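Local coordinates for carbonic anhydrase (Porphyridium purpureum, PDB 1DDZ) that catalyses the reversible hydration of carbon dioxide to hydrogencarbonate as a zinc-dependent enzyme of the beta class, at the interface of chains A and B. Numbering follows the deposited sequence. Chains: chain A/B, Carbonic anhydrase.

The interface of chains A and B. Residues chain A 103, 150-151, 153-154, 157; chain B 103-105, 154.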
loop_
_atom_site.group_PDB
_atom_site.type_symbol
_atom_site.label_atom_id
_atom_site.label_comp_id
_atom_site.label_asym_id
_atom_site.label_seq_id
_atom_site.Cartn_x
_atom_site.Cartn_y
_atom_site.Cartn_z
ATOM N N ILE A 103 -0.335 -0.697 -9.707
ATOM C CA ILE A 103 0.702 0.042 -9.007
ATOM C C ILE A 103 1.779 -0.917 -8.501
ATOM O O ILE A 103 1.470 -1.922 -7.866
ATOM C CB ILE A 103 0.063 0.853 -7.856
ATOM C CG1 ILE A 103 -0.890 1.880 -8.450
ATOM C CG2 ILE A 103 1.138 1.499 -6.963
ATOM C CD1 ILE A 103 -1.917 2.389 -7.499
ATOM N N ASN A 150 -4.744 10.644 -4.083
ATOM C CA ASN A 150 -3.418 10.035 -3.932
ATOM C C ASN A 150 -3.331 8.779 -4.807
ATOM O O ASN A 150 -2.288 8.447 -5.359
ATOM C CB ASN A 150 -3.155 9.716 -2.466
ATOM C CG ASN A 150 -3.197 10.956 -1.580
ATOM O OD1 ASN A 150 -2.339 11.831 -1.663
ATOM N ND2 ASN A 150 -4.205 11.033 -0.724
ATOM N N TRP A 151 -4.461 8.103 -4.978
ATOM C CA TRP A 151 -4.524 6.925 -5.831
ATOM C C TRP A 151 -4.402 7.451 -7.269
ATOM O O TRP A 151 -3.597 6.968 -8.060
ATOM C CB TRP A 151 -5.881 6.222 -5.651
ATOM C CG TRP A 151 -6.029 4.952 -6.445
ATOM C CD1 TRP A 151 -6.682 4.797 -7.633
ATOM C CD2 TRP A 151 -5.516 3.656 -6.093
ATOM N NE1 TRP A 151 -6.607 3.485 -8.044
ATOM C CE2 TRP A 151 -5.901 2.764 -7.117
ATOM C CE3 TRP A 151 -4.773 3.165 -5.007
ATOM C CZ2 TRP A 151 -5.571 1.404 -7.089
ATOM C CZ3 TRP A 151 -4.444 1.814 -4.981
ATOM C CH2 TRP A 151 -4.845 0.951 -6.018
ATOM N N ARG A 153 -3.000 10.009 -8.472
ATOM C CA ARG A 153 -1.720 10.597 -8.851
ATOM C C ARG A 153 -1.000 9.673 -9.821
ATOM O O ARG A 153 -0.198 10.132 -10.600
ATOM C CB ARG A 153 -0.803 10.819 -7.647
ATOM C CG ARG A 153 -1.112 12.008 -6.770
ATOM C CD ARG A 153 -1.408 13.264 -7.568
ATOM N NE ARG A 153 -2.823 13.325 -7.957
ATOM C CZ ARG A 153 -3.549 14.439 -8.000
ATOM N NH1 ARG A 153 -3.002 15.608 -7.674
ATOM N NH2 ARG A 153 -4.822 14.384 -8.381
ATOM N N HIS A 154 -1.286 8.368 -9.779
ATOM C CA HIS A 154 -0.636 7.425 -10.677
ATOM C C HIS A 154 -1.083 7.620 -12.104
ATOM O O HIS A 154 -0.296 7.472 -13.028
ATOM C CB HIS A 154 -0.872 5.981 -10.227
ATOM C CG HIS A 154 -0.175 5.639 -8.954
ATOM N ND1 HIS A 154 1.176 5.359 -8.897
ATOM C CD2 HIS A 154 -0.619 5.574 -7.681
ATOM C CE1 HIS A 154 1.527 5.146 -7.645
ATOM N NE2 HIS A 154 0.453 5.270 -6.891
ATOM N N ASP A 157 0.769 10.439 -13.499
ATOM C CA ASP A 157 2.099 10.084 -13.956
ATOM C C ASP A 157 1.999 9.618 -15.388
ATOM O O ASP A 157 2.882 9.891 -16.172
ATOM C CB ASP A 157 2.711 8.998 -13.101
ATOM C CG ASP A 157 3.208 9.522 -11.785
ATOM O OD1 ASP A 157 3.155 10.749 -11.556
ATOM O OD2 ASP A 157 3.642 8.694 -10.962
ATOM N N ILE B 103 5.980 7.368 -2.231
ATOM C CA ILE B 103 5.057 6.772 -3.207
ATOM C C ILE B 103 3.648 7.336 -3.020
ATOM O O ILE B 103 3.121 7.353 -1.903
ATOM C CB ILE B 103 5.074 5.227 -3.078
ATOM C CG1 ILE B 103 6.470 4.717 -3.398
ATOM C CG2 ILE B 103 3.994 4.595 -3.964
ATOM C CD1 ILE B 103 6.793 3.372 -2.844
ATOM N N HIS B 104 3.042 7.785 -4.115
ATOM C CA HIS B 104 1.717 8.396 -4.088
ATOM C C HIS B 104 0.681 7.707 -3.207
ATOM O O HIS B 104 0.011 8.344 -2.405
ATOM C CB HIS B 104 1.133 8.490 -5.500
ATOM C CG HIS B 104 1.947 9.309 -6.449
ATOM N ND1 HIS B 104 2.455 8.801 -7.631
ATOM C CD2 HIS B 104 2.278 10.620 -6.441
ATOM C CE1 HIS B 104 3.044 9.770 -8.307
ATOM N NE2 HIS B 104 2.951 10.882 -7.603
ATOM N N SER B 105 0.547 6.398 -3.365
ATOM C CA SER B 105 -0.453 5.634 -2.626
ATOM C C SER B 105 0.042 4.813 -1.434
ATOM O O SER B 105 -0.687 3.978 -0.933
ATOM C CB SER B 105 -1.233 4.746 -3.597
ATOM O OG SER B 105 -0.347 4.145 -4.517
ATOM N N HIS B 154 9.750 1.642 -8.243
ATOM C CA HIS B 154 9.533 3.089 -8.236
ATOM C C HIS B 154 10.822 3.846 -8.550
ATOM O O HIS B 154 10.797 4.852 -9.226
ATOM C CB HIS B 154 8.935 3.534 -6.905
ATOM C CG HIS B 154 7.539 3.059 -6.693
ATOM N ND1 HIS B 154 6.459 3.665 -7.290
ATOM C CD2 HIS B 154 7.042 2.022 -5.974
ATOM C CE1 HIS B 154 5.350 3.017 -6.955
ATOM N NE2 HIS B 154 5.682 2.020 -6.157
HETATM O O HOH W 1 -0.072 11.259 -3.087
#
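A:His154, on helix 147-161, meets B:Ser105 in a direct hydrogen bond between the chains: the imidazole NE2 lies 2.7 Å from the hydroxyl OG, with an angle of 143° at the hydrogen. The structure alone does not show which of the two donates. The serine CB sits at the edge of the imidazole, in its plane, and chi1 of 43° places OG between the backbone N and the carbonyl carbon, turned toward NE2. An indirect link runs through water 1, 2.7 Å from the amide oxygen OD1 of A:Asn150 and 3.0 Å from the backbone O of B:His104.

Ring packing centres on B:His104, inserted among side chains of the same helix. Its imidazole stands edge-to-face against A:His154, the planes 89° apart, with the modelled ND1 above one face of the partner ring, toward the rim. CG1 of A:Ile103 backs the opposite face, 3.7 Å above the plane, leaving the A:His154 ring sandwiched between its own chain and the partner. CB of A:Arg153 lies over a face of B:His104, 3.5 Å from the ring centroid, a CH-pi contact made less certain by the poor order of this arginine.

The carboxylate of A:Asp157 approaches the B:His104 ring tip to tip, but the very close modelled approach of OD2 to CE1 is doubtful.

Repeated about the two-fold axis, this loop-on-helix patch may help fix the relative placement of the chains, if the deposited dimer is the biological assembly.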